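Local coordinates for protein exopolygalacturonase (Yersinia enterocolitica, PDB 2UVF) that probably removes sugar units from the ends of pectin's polygalacturonate chains as a family 28 glycoside hydrolase, and binds digalacturonic acid, at residues 52-57 against 392-397; 177-182 against 187-192; 314-317 against 321-324. All coordinates share one frame; numbering follows the deposited sequence.

Interaction 1 (52-57 against 392-397); sequences SIVLVW and MVFNNF
Val-54 and Val-56 meet the ring of Phe-394 where the N-terminal fibronectin type III-like domain rests against the parallel beta-helix. Both valines lie on strand 53-57 and both point toward 392-397. The tight part is the far end of the phenyl ring. Val-54 comes at the ring edge, near the ring plane, with its CG1 3.7 Å from CZ of Phe-394. The two side chains come from opposite directions. Val-56 instead places CG1 over one face, shifted toward the rim. That methyl lies 4.1 Å from the ring centroid and 20° off the ring normal, a CH-pi contact. One valine thus holds the edge and the next inward-facing one holds a face. The CB bond of Phe-394 points toward 52-57. With CG between the backbone N and the carbonyl carbon (chi1 67°), the outer end of the ring lies against both valines.

The loose part is beside the ring. There CG2 of Val-56 has Met-392 CE at 4.4 Å, a bare touch. This looser part is buried too, so no side of the contact faces solvent. No hydrogen bond crosses between the segments; the join is apolar. Behind the ring, Asn-396 ND2 donates to Phe-394 O at 3.1 Å, from above the carbonyl plane. This bond ties the turn at Asn-395 and Asn-396 to the end of the strand.

The two strands pass at 102°, with their axes 10.9 Å apart, so they meet through side chains and form no common sheet. Strand 53-57 is the middle strand of its own antiparallel sheet, between 39-42 and 114-117. Strand 392-394 lies between the parallel strands 365-368 and 421-427. Phe-427 on the latter meets Phe-394 with its ring parallel, and also touches Val-56.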
ATOM      1  N   SER A  52     -12.365 -16.737  13.789  1.00 44.38           N
ATOM      2  CA  SER A  52     -11.180 -16.836  12.934  1.00 43.67           C
ATOM      3  C   SER A  52      -9.993 -16.041  13.459  1.00 43.00           C
ATOM      4  O   SER A  52     -10.161 -15.002  14.081  1.00 42.78           O
ATOM      5  CB  SER A  52     -11.508 -16.420  11.495  1.00 43.90           C
ATOM      6  OG  SER A  52     -12.188 -15.178  11.479  1.00 44.53           O
ATOM      7  N   ILE A  53      -8.795 -16.558  13.195  1.00 42.29           N
ATOM      8  CA  ILE A  53      -7.533 -15.909  13.544  1.00 41.21           C
ATOM      9  C   ILE A  53      -6.635 -15.972  12.303  1.00 40.29           C
ATOM     10  O   ILE A  53      -6.602 -16.999  11.614  1.00 40.47           O
ATOM     11  CB  ILE A  53      -6.851 -16.600  14.777  1.00 41.39           C
ATOM     12  CG1 ILE A  53      -7.755 -16.502  16.020  1.00 41.26           C
ATOM     13  CG2 ILE A  53      -5.442 -16.019  15.059  1.00 40.68           C
ATOM     14  CD1 ILE A  53      -7.414 -17.496  17.158  1.00 41.25           C
ATOM     15  N   VAL A  54      -5.945 -14.866  12.012  1.00 38.57           N
ATOM     16  CA  VAL A  54      -4.933 -14.801  10.949  1.00 36.91           C
ATOM     17  C   VAL A  54      -3.520 -14.874  11.556  1.00 36.10           C
ATOM     18  O   VAL A  54      -3.190 -14.117  12.473  1.00 35.59           O
ATOM     19  CB  VAL A  54      -5.083 -13.510  10.072  1.00 36.37           C
ATOM     20  CG1 VAL A  54      -4.101 -13.517   8.889  1.00 36.57           C
ATOM     21  CG2 VAL A  54      -6.506 -13.355   9.553  1.00 35.99           C
ATOM     22  N   LEU A  55      -2.695 -15.779  11.030  1.00 35.11           N
ATOM     23  CA  LEU A  55      -1.293 -15.914  11.441  1.00 34.55           C
ATOM     24  C   LEU A  55      -0.322 -15.450  10.358  1.00 34.03           C
ATOM     25  O   LEU A  55      -0.552 -15.667   9.169  1.00 33.49           O
ATOM     26  CB  LEU A  55      -0.970 -17.375  11.786  1.00 35.50           C
ATOM     27  CG  LEU A  55      -1.798 -18.139  12.829  1.00 36.03           C
ATOM     28  CD1 LEU A  55      -1.637 -19.654  12.615  1.00 37.35           C
ATOM     29  CD2 LEU A  55      -1.433 -17.726  14.248  1.00 36.75           C
ATOM     30  N   VAL A  56       0.765 -14.807  10.778  1.00 33.29           N
ATOM     31  CA  VAL A  56       1.868 -14.467   9.886  1.00 32.49           C
ATOM     32  C   VAL A  56       3.186 -14.758  10.579  1.00 32.98           C
ATOM     33  O   VAL A  56       3.227 -14.919  11.793  1.00 33.08           O
ATOM     34  CB  VAL A  56       1.840 -12.980   9.393  1.00 32.51           C
ATOM     35  CG1 VAL A  56       0.525 -12.641   8.694  1.00 29.89           C
ATOM     36  CG2 VAL A  56       2.133 -12.024  10.516  1.00 30.57           C
ATOM     37  N   TRP A  57       4.265 -14.809   9.807  1.00 32.94           N
ATOM     38  CA  TRP A  57       5.578 -15.153  10.329  1.00 34.03           C
ATOM     39  C   TRP A  57       6.593 -14.644   9.356  1.00 34.94           C
ATOM     40  O   TRP A  57       6.259 -14.422   8.187  1.00 35.22           O
ATOM     41  CB  TRP A  57       5.745 -16.690  10.488  1.00 33.20           C
ATOM     42  CG  TRP A  57       5.507 -17.457   9.220  1.00 32.17           C
ATOM     43  CD1 TRP A  57       6.435 -17.766   8.255  1.00 32.25           C
ATOM     44  CD2 TRP A  57       4.254 -18.000   8.762  1.00 31.72           C
ATOM     45  NE1 TRP A  57       5.829 -18.455   7.223  1.00 32.06           N
ATOM     46  CE2 TRP A  57       4.499 -18.624   7.514  1.00 31.49           C
ATOM     47  CE3 TRP A  57       2.949 -18.018   9.283  1.00 30.75           C
ATOM     48  CZ2 TRP A  57       3.485 -19.255   6.777  1.00 32.23           C
ATOM     49  CZ3 TRP A  57       1.937 -18.653   8.542  1.00 32.09           C
ATOM     50  CH2 TRP A  57       2.216 -19.261   7.307  1.00 31.12           C
ATOM     51  N   MET A 392       1.495  -3.065   8.010  1.00 32.66           N
ATOM     52  CA  MET A 392       1.622  -4.367   7.364  1.00 31.97           C
ATOM     53  C   MET A 392       0.590  -4.461   6.262  1.00 30.26           C
ATOM     54  O   MET A 392      -0.547  -4.095   6.480  1.00 29.05           O
ATOM     55  CB  MET A 392       1.342  -5.449   8.392  1.00 32.20           C
ATOM     56  CG  MET A 392       1.876  -6.784   8.048  1.00 32.76           C
ATOM     57  SD  MET A 392       1.137  -7.981   9.173  1.00 33.21           S
ATOM     58  CE  MET A 392       2.031  -7.665  10.698  1.00 28.78           C
ATOM     59  N   VAL A 393       1.017  -4.892   5.075  1.00 29.20           N
ATOM     60  CA  VAL A 393       0.127  -5.135   3.952  1.00 27.42           C
ATOM     61  C   VAL A 393       0.442  -6.497   3.322  1.00 27.78           C
ATOM     62  O   VAL A 393       1.539  -6.723   2.804  1.00 27.35           O
ATOM     63  CB  VAL A 393       0.263  -4.015   2.884  1.00 28.10           C
ATOM     64  CG1 VAL A 393      -0.486  -4.370   1.605  1.00 26.01           C
ATOM     65  CG2 VAL A 393      -0.230  -2.678   3.414  1.00 25.93           C
ATOM     66  N   PHE A 394      -0.537  -7.399   3.346  1.00 27.40           N
ATOM     67  CA  PHE A 394      -0.383  -8.699   2.716  1.00 26.68           C
ATOM     68  C   PHE A 394      -1.663  -9.167   2.036  1.00 26.15           C
ATOM     69  O   PHE A 394      -2.756  -8.710   2.382  1.00 26.03           O
ATOM     70  CB  PHE A 394       0.147  -9.741   3.717  1.00 27.15           C
ATOM     71  CG  PHE A 394      -0.804 -10.096   4.848  1.00 26.12           C
ATOM     72  CD1 PHE A 394      -1.497 -11.298   4.824  1.00 24.88           C
ATOM     73  CD2 PHE A 394      -0.909  -9.282   5.986  1.00 26.08           C
ATOM     74  CE1 PHE A 394      -2.329 -11.675   5.878  1.00 22.82           C
ATOM     75  CE2 PHE A 394      -1.745  -9.642   7.056  1.00 25.47           C
ATOM     76  CZ  PHE A 394      -2.460 -10.836   6.996  1.00 25.48           C
ATOM     77  N   ASN A 395      -1.500 -10.046   1.050  1.00 25.51           N
ATOM     78  CA  ASN A 395      -2.601 -10.595   0.243  1.00 25.42           C
ATOM     79  C   ASN A 395      -3.425  -9.602  -0.551  1.00 24.88           C
ATOM     80  O   ASN A 395      -4.503  -9.938  -1.025  1.00 25.33           O
ATOM     81  CB  ASN A 395      -3.524 -11.492   1.085  1.00 25.42           C
ATOM     82  CG  ASN A 395      -2.800 -12.696   1.635  1.00 27.56           C
ATOM     83  OD1 ASN A 395      -1.589 -12.893   1.388  1.00 27.43           O
ATOM     84  ND2 ASN A 395      -3.516 -13.492   2.433  1.00 30.68           N
ATOM     85  N   ASN A 396      -2.905  -8.395  -0.718  1.00 25.11           N
ATOM     86  CA  ASN A 396      -3.602  -7.345  -1.468  1.00 24.65           C
ATOM     87  C   ASN A 396      -3.477  -7.571  -2.961  1.00 23.63           C
ATOM     88  O   ASN A 396      -2.476  -8.072  -3.426  1.00 24.67           O
ATOM     89  CB  ASN A 396      -3.040  -5.955  -1.102  1.00 25.02           C
ATOM     90  CG  ASN A 396      -3.684  -5.335   0.142  1.00 24.11           C
ATOM     91  OD1 ASN A 396      -3.977  -4.136   0.165  1.00 23.53           O
ATOM     92  ND2 ASN A 396      -3.899  -6.132   1.171  1.00 25.96           N
ATOM     93  N   PHE A 397      -4.513  -7.226  -3.711  1.00 23.36           N
ATOM     94  CA  PHE A 397      -4.406  -7.062  -5.158  1.00 22.74           C
ATOM     95  C   PHE A 397      -4.369  -5.546  -5.446  1.00 22.38           C
ATOM     96  O   PHE A 397      -5.215  -4.822  -4.957  1.00 22.68           O
ATOM     97  CB  PHE A 397      -5.598  -7.735  -5.862  1.00 22.14           C
ATOM     98  CG  PHE A 397      -5.674  -7.486  -7.364  1.00 22.86           C
ATOM     99  CD1 PHE A 397      -5.123  -8.391  -8.274  1.00 21.46           C
ATOM    100  CD2 PHE A 397      -6.346  -6.370  -7.867  1.00 23.63           C
ATOM    101  CE1 PHE A 397      -5.213  -8.170  -9.636  1.00 20.82           C
ATOM    102  CE2 PHE A 397      -6.436  -6.143  -9.233  1.00 21.80           C
ATOM    103  CZ  PHE A 397      -5.870  -7.042 -10.115  1.00 20.90           C
TER

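Interaction 2 (177-182 against 187-192); sequences QQAIDS and CRVEIP
Val-189 points its side chain at helix 177-181 and touches Ala-179 and Ile-180. The contact belongs to the first turns of the right-handed parallel beta-helix seen in pectate lyase-like proteins. In this family a short helix commonly caps the N-terminal end of the beta-helix, and the helix here fits that role. In the chain it comes between strands 156-158 and 187-191, which pair in parallel.

The two methyls of Val-189 divide the work. CG1 is anti to the backbone N (chi1 -178°) and is directed at Ala-179. It comes to 4.1 Å from Ala-179 CB, and the CB of Ala-179 points toward the strand. The meeting is methyl against methyl. CG2 stands beside the backbone N and meets Ile-180. It lies 4.3 Å from Ile-180 CG1 and equally near the alpha carbon of that residue. Ile-180 does not aim at the strand. Its CB leaves the helix to one side, so CA and CG1 do the touching, while CG2 and CD1 of Ile-180 lie farther off. Beyond the contact it reaches Met-207 on strand 207-211. The alpha carbons of Ile-180 and Val-189 are 6.7 Å apart, a close approach consistent with the small side chain of Ala-179.

All three residues are buried, and no hydrogen bond joins the two segments. Across the two segments the contact is apolar. The turn between them is short and is clamped by the Cys-183 to Cys-187 disulfide. Strand 187-191 is also held on both sides by backbone bonds, to Val-157 and to Asn-210 among others. At the end of the helix, Lys-204 NZ gives a hydrogen bond to Ile-180 O. Within the contact, CG2 of Val-189 also lies 4.2 Å from the carbonyl oxygen of Ala-179.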
ATOM      1  N   GLN A 177     -24.703   6.815   9.678  1.00 50.93           N
ATOM      2  CA  GLN A 177     -24.144   7.548  10.819  1.00 50.77           C
ATOM      3  C   GLN A 177     -24.883   7.228  12.109  1.00 51.02           C
ATOM      4  O   GLN A 177     -24.257   7.023  13.142  1.00 51.09           O
ATOM      5  CB  GLN A 177     -24.181   9.052  10.566  1.00 50.19           C
ATOM      6  CG  GLN A 177     -23.236   9.823  11.444  1.00 48.80           C
ATOM      7  CD  GLN A 177     -21.801   9.605  11.045  1.00 46.43           C
ATOM      8  OE1 GLN A 177     -21.039   8.947  11.761  1.00 44.75           O
ATOM      9  NE2 GLN A 177     -21.426  10.142   9.881  1.00 43.86           N
ATOM     10  N   GLN A 178     -26.214   7.184  12.029  1.00 51.77           N
ATOM     11  CA  GLN A 178     -27.082   6.791  13.138  1.00 52.59           C
ATOM     12  C   GLN A 178     -26.640   5.430  13.680  1.00 52.72           C
ATOM     13  O   GLN A 178     -26.481   5.262  14.900  1.00 52.79           O
ATOM     14  CB  GLN A 178     -28.541   6.731  12.661  1.00 52.92           C
ATOM     15  CG  GLN A 178     -29.536   7.532  13.477  1.00 54.12           C
ATOM     16  CD  GLN A 178     -30.412   8.414  12.595  1.00 55.74           C
ATOM     17  OE1 GLN A 178     -30.154   9.612  12.463  1.00 55.90           O
ATOM     18  NE2 GLN A 178     -31.435   7.822  11.970  1.00 55.05           N
ATOM     19  N   ALA A 179     -26.413   4.477  12.764  1.00 52.83           N
ATOM     20  CA  ALA A 179     -25.972   3.119  13.119  1.00 52.74           C
ATOM     21  C   ALA A 179     -24.605   3.076  13.803  1.00 52.93           C
ATOM     22  O   ALA A 179     -24.433   2.360  14.787  1.00 52.39           O
ATOM     23  CB  ALA A 179     -26.004   2.190  11.895  1.00 52.79           C
ATOM     24  N   ILE A 180     -23.639   3.841  13.283  1.00 53.47           N
ATOM     25  CA  ILE A 180     -22.312   3.955  13.918  1.00 53.93           C
ATOM     26  C   ILE A 180     -22.413   4.661  15.272  1.00 54.58           C
ATOM     27  O   ILE A 180     -21.729   4.279  16.223  1.00 54.56           O
ATOM     28  CB  ILE A 180     -21.269   4.692  13.023  1.00 53.84           C
ATOM     29  CG1 ILE A 180     -21.043   3.946  11.700  1.00 53.34           C
ATOM     30  CG2 ILE A 180     -19.942   4.852  13.764  1.00 53.79           C
ATOM     31  CD1 ILE A 180     -20.505   4.826  10.577  1.00 53.63           C
ATOM     32  N   ASP A 181     -23.256   5.692  15.350  1.00 55.56           N
ATOM     33  CA  ASP A 181     -23.464   6.435  16.599  1.00 56.46           C
ATOM     34  C   ASP A 181     -24.016   5.521  17.697  1.00 56.80           C
ATOM     35  O   ASP A 181     -23.503   5.511  18.816  1.00 56.67           O
ATOM     36  CB  ASP A 181     -24.387   7.643  16.382  1.00 56.21           C
ATOM     37  CG  ASP A 181     -23.695   8.802  15.688  1.00 56.78           C
ATOM     38  OD1 ASP A 181     -22.459   8.944  15.817  1.00 56.59           O
ATOM     39  OD2 ASP A 181     -24.399   9.590  15.015  1.00 57.03           O
ATOM     40  N   SER A 182     -25.036   4.735  17.353  1.00 57.77           N
ATOM     41  CA  SER A 182     -25.678   3.805  18.289  1.00 58.62           C
ATOM     42  C   SER A 182     -24.848   2.546  18.516  1.00 59.14           C
ATOM     43  O   SER A 182     -25.390   1.436  18.539  1.00 59.31           O
ATOM     44  CB  SER A 182     -27.069   3.415  17.778  1.00 58.68           C
ATOM     45  OG  SER A 182     -27.006   2.288  16.916  1.00 59.38           O
ATOM     46  N   CYS A 187     -18.929  -3.452  18.797  1.00 56.63           N
ATOM     47  CA  CYS A 187     -19.976  -3.642  17.799  1.00 56.00           C
ATOM     48  C   CYS A 187     -19.416  -4.062  16.437  1.00 55.10           C
ATOM     49  O   CYS A 187     -18.206  -4.008  16.202  1.00 55.26           O
ATOM     50  CB  CYS A 187     -20.844  -2.374  17.655  1.00 56.37           C
ATOM     51  SG  CYS A 187     -19.974  -0.779  17.309  1.00 58.58           S
ATOM     52  N   ARG A 188     -20.308  -4.512  15.560  1.00 53.70           N
ATOM     53  CA  ARG A 188     -20.010  -4.650  14.149  1.00 52.29           C
ATOM     54  C   ARG A 188     -21.193  -4.069  13.381  1.00 51.50           C
ATOM     55  O   ARG A 188     -22.306  -4.605  13.449  1.00 51.50           O
ATOM     56  CB  ARG A 188     -19.769  -6.116  13.775  1.00 52.26           C
ATOM     57  CG  ARG A 188     -19.481  -6.346  12.288  1.00 51.94           C
ATOM     58  CD  ARG A 188     -19.420  -7.826  11.941  1.00 51.90           C
ATOM     59  NE  ARG A 188     -18.350  -8.472  12.688  1.00 51.07           N
ATOM     60  CZ  ARG A 188     -18.343  -9.740  13.095  1.00 51.94           C
ATOM     61  NH1 ARG A 188     -19.359 -10.565  12.838  1.00 52.17           N
ATOM     62  NH2 ARG A 188     -17.300 -10.185  13.781  1.00 51.44           N
ATOM     63  N   VAL A 189     -20.959  -2.954  12.689  1.00 50.23           N
ATOM     64  CA  VAL A 189     -21.977  -2.354  11.826  1.00 49.30           C
ATOM     65  C   VAL A 189     -21.977  -3.098  10.485  1.00 49.15           C
ATOM     66  O   VAL A 189     -20.935  -3.209   9.851  1.00 49.21           O
ATOM     67  CB  VAL A 189     -21.727  -0.834  11.625  1.00 49.16           C
ATOM     68  CG1 VAL A 189     -22.814  -0.192  10.768  1.00 48.60           C
ATOM     69  CG2 VAL A 189     -21.635  -0.135  12.955  1.00 48.42           C
ATOM     70  N   GLU A 190     -23.136  -3.618  10.077  1.00 48.69           N
ATOM     71  CA  GLU A 190     -23.284  -4.354   8.823  1.00 48.53           C
ATOM     72  C   GLU A 190     -23.955  -3.507   7.745  1.00 48.05           C
ATOM     73  O   GLU A 190     -25.005  -2.916   7.988  1.00 47.55           O
ATOM     74  CB  GLU A 190     -24.113  -5.644   9.000  1.00 48.72           C
ATOM     75  CG  GLU A 190     -23.858  -6.451  10.270  1.00 50.61           C
ATOM     76  CD  GLU A 190     -22.757  -7.501  10.141  1.00 53.14           C
ATOM     77  OE1 GLU A 190     -21.880  -7.365   9.259  1.00 52.90           O
ATOM     78  OE2 GLU A 190     -22.774  -8.469  10.941  1.00 54.17           O
ATOM     79  N   ILE A 191     -23.337  -3.461   6.562  1.00 47.74           N
ATOM     80  CA  ILE A 191     -23.971  -2.949   5.338  1.00 47.04           C
ATOM     81  C   ILE A 191     -24.221  -4.154   4.411  1.00 47.63           C
ATOM     82  O   ILE A 191     -23.312  -4.556   3.663  1.00 47.97           O
ATOM     83  CB  ILE A 191     -23.071  -1.904   4.614  1.00 47.08           C
ATOM     84  CG1 ILE A 191     -22.779  -0.696   5.526  1.00 46.61           C
ATOM     85  CG2 ILE A 191     -23.693  -1.473   3.278  1.00 47.01           C
ATOM     86  CD1 ILE A 191     -21.644   0.173   5.085  1.00 45.62           C
ATOM     87  N   PRO A 192     -25.430  -4.762   4.478  1.00 47.45           N
ATOM     88  CA  PRO A 192     -25.814  -5.894   3.624  1.00 47.11           C
ATOM     89  C   PRO A 192     -25.779  -5.625   2.111  1.00 47.14           C
ATOM     90  O   PRO A 192     -25.558  -4.490   1.688  1.00 46.80           O
ATOM     91  CB  PRO A 192     -27.262  -6.194   4.078  1.00 47.44           C
ATOM     92  CG  PRO A 192     -27.740  -4.943   4.733  1.00 47.31           C
ATOM     93  CD  PRO A 192     -26.520  -4.409   5.414  1.00 47.67           C
TER

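Interaction 3 (314-317 against 321-324); sequences KAVS and DLKN
Val-316 lays one methyl over a face of the peptide group that joins Asp-321 to Leu-322. CG2 stands nearly above the middle of this flat unit, 4.2 Å from Asp-321 C and 4.1 Å from Leu-322 N. The methyl reaches it because it is anti to the carbonyl carbon of Val-316. The same CG2 brushes Leu-322 CD1 at 4.3 Å. The CB of Leu-322 points away from the other segment, and only a loose touch results.

The carboxylate of Asp-321 is another flat group, and it serves its own helix. OD1 accepts a hydrogen bond from Asn-324 N at 3.1 Å. The N-H points almost straight at the oxygen (171°) and meets it nearly along the C-O axis. The negative group would also suit the positive end of the helix dipole. On the other segment Ser-317 OG donates to Lys-314 O, an i to i-3 bond within the last turn of helix 307-317.

The contact lies at the surface and is small. Ala-325 of helix 322-328 touches Val-316 too. The arrangement is two consecutive helices joined by a short turn, with Asp-321 as the N-cap of the second.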
ATOM      1  N   LYS A 314     -17.083  23.540  -7.457  1.00 39.45           N
ATOM      2  CA  LYS A 314     -17.467  24.233  -6.232  1.00 40.25           C
ATOM      3  C   LYS A 314     -16.312  25.040  -5.618  1.00 40.36           C
ATOM      4  O   LYS A 314     -16.498  26.188  -5.218  1.00 40.23           O
ATOM      5  CB  LYS A 314     -18.066  23.255  -5.217  1.00 40.12           C
ATOM      6  CG  LYS A 314     -18.251  23.861  -3.836  1.00 41.60           C
ATOM      7  CD  LYS A 314     -19.352  23.191  -3.038  1.00 44.90           C
ATOM      8  CE  LYS A 314     -19.861  24.139  -1.950  1.00 48.18           C
ATOM      9  NZ  LYS A 314     -20.640  25.300  -2.537  1.00 47.16           N
ATOM     10  N   ALA A 315     -15.125  24.436  -5.556  1.00 40.87           N
ATOM     11  CA  ALA A 315     -13.926  25.086  -5.026  1.00 40.68           C
ATOM     12  C   ALA A 315     -13.543  26.355  -5.804  1.00 41.09           C
ATOM     13  O   ALA A 315     -13.149  27.358  -5.198  1.00 41.75           O
ATOM     14  CB  ALA A 315     -12.770  24.112  -5.021  1.00 40.86           C
ATOM     15  N   VAL A 316     -13.656  26.293  -7.133  1.00 40.46           N
ATOM     16  CA  VAL A 316     -13.324  27.404  -8.043  1.00 40.38           C
ATOM     17  C   VAL A 316     -14.293  28.627  -7.935  1.00 40.39           C
ATOM     18  O   VAL A 316     -13.861  29.789  -7.993  1.00 40.12           O
ATOM     19  CB  VAL A 316     -13.183  26.879  -9.508  1.00 40.14           C
ATOM     20  CG1 VAL A 316     -13.253  28.003 -10.545  1.00 41.23           C
ATOM     21  CG2 VAL A 316     -11.870  26.101  -9.674  1.00 39.86           C
ATOM     22  N   SER A 317     -15.588  28.355  -7.760  1.00 40.41           N
ATOM     23  CA  SER A 317     -16.580  29.412  -7.610  1.00 40.53           C
ATOM     24  C   SER A 317     -16.432  30.096  -6.258  1.00 40.25           C
ATOM     25  O   SER A 317     -16.805  31.264  -6.103  1.00 40.39           O
ATOM     26  CB  SER A 317     -17.996  28.878  -7.818  1.00 40.64           C
ATOM     27  OG  SER A 317     -18.293  27.853  -6.897  1.00 42.02           O
ATOM     28  N   ASP A 321      -7.952  28.934  -7.340  1.00 39.27           N
ATOM     29  CA  ASP A 321      -7.646  28.642  -8.726  1.00 39.80           C
ATOM     30  C   ASP A 321      -7.830  27.139  -8.964  1.00 39.63           C
ATOM     31  O   ASP A 321      -7.945  26.358  -8.006  1.00 39.11           O
ATOM     32  CB  ASP A 321      -6.286  29.195  -9.201  1.00 40.16           C
ATOM     33  CG  ASP A 321      -5.097  28.721  -8.370  1.00 41.43           C
ATOM     34  OD1 ASP A 321      -5.039  27.544  -7.970  1.00 41.15           O
ATOM     35  OD2 ASP A 321      -4.176  29.549  -8.146  1.00 42.42           O
ATOM     36  N   LEU A 322      -7.887  26.759 -10.234  1.00 39.80           N
ATOM     37  CA  LEU A 322      -7.999  25.370 -10.656  1.00 39.41           C
ATOM     38  C   LEU A 322      -6.905  24.477 -10.087  1.00 39.23           C
ATOM     39  O   LEU A 322      -7.223  23.416  -9.522  1.00 39.07           O
ATOM     40  CB  LEU A 322      -7.986  25.296 -12.179  1.00 40.02           C
ATOM     41  CG  LEU A 322      -8.366  23.990 -12.870  1.00 39.34           C
ATOM     42  CD1 LEU A 322      -9.755  23.622 -12.485  1.00 40.67           C
ATOM     43  CD2 LEU A 322      -8.282  24.204 -14.366  1.00 40.33           C
ATOM     44  N   LYS A 323      -5.635  24.895 -10.213  1.00 39.01           N
ATOM     45  CA  LYS A 323      -4.514  24.099  -9.701  1.00 38.91           C
ATOM     46  C   LYS A 323      -4.771  23.613  -8.264  1.00 37.96           C
ATOM     47  O   LYS A 323      -4.717  22.407  -8.001  1.00 37.57           O
ATOM     48  CB  LYS A 323      -3.169  24.824  -9.812  1.00 39.44           C
ATOM     49  CG  LYS A 323      -2.056  24.165  -8.959  1.00 40.51           C
ATOM     50  CD  LYS A 323      -0.647  24.680  -9.246  1.00 41.07           C
ATOM     51  CE  LYS A 323       0.309  24.385  -8.079  1.00 42.00           C
ATOM     52  NZ  LYS A 323       0.016  25.226  -6.864  1.00 43.89           N
ATOM     53  N   ASN A 324      -5.071  24.550  -7.358  1.00 36.49           N
ATOM     54  CA  ASN A 324      -5.350  24.233  -5.959  1.00 35.04           C
ATOM     55  C   ASN A 324      -6.663  23.495  -5.717  1.00 33.85           C
ATOM     56  O   ASN A 324      -6.765  22.711  -4.774  1.00 33.07           O
ATOM     57  CB  ASN A 324      -5.306  25.498  -5.076  1.00 35.25           C
ATOM     58  CG  ASN A 324      -3.886  25.933  -4.732  1.00 35.05           C
ATOM     59  OD1 ASN A 324      -3.548  27.117  -4.846  1.00 36.31           O
ATOM     60  ND2 ASN A 324      -3.049  24.983  -4.312  1.00 29.87           N
TER

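How the interactions relate
From the N terminus, the chain first builds the fibronectin type III-like domain, which holds residues 52-57. It then enters the beta-helix. Interaction 2 closes a short loop there, joining the helix and strand of its first turns. Interaction 3 follows in series, closing another short loop between two helices outside the beta-helix strands. Interaction 1 closes last, when 392-397 meets 52-57. Both short loops are nested in its long one, and none cross. Interaction 1 ties the two domains together, while the others are local. None touch: the centres of interactions 1 and 2 are about 25 Å apart. Interactions 1 and 3 lie on opposite sides of the chain's centre, about 41 Å apart between their own centres.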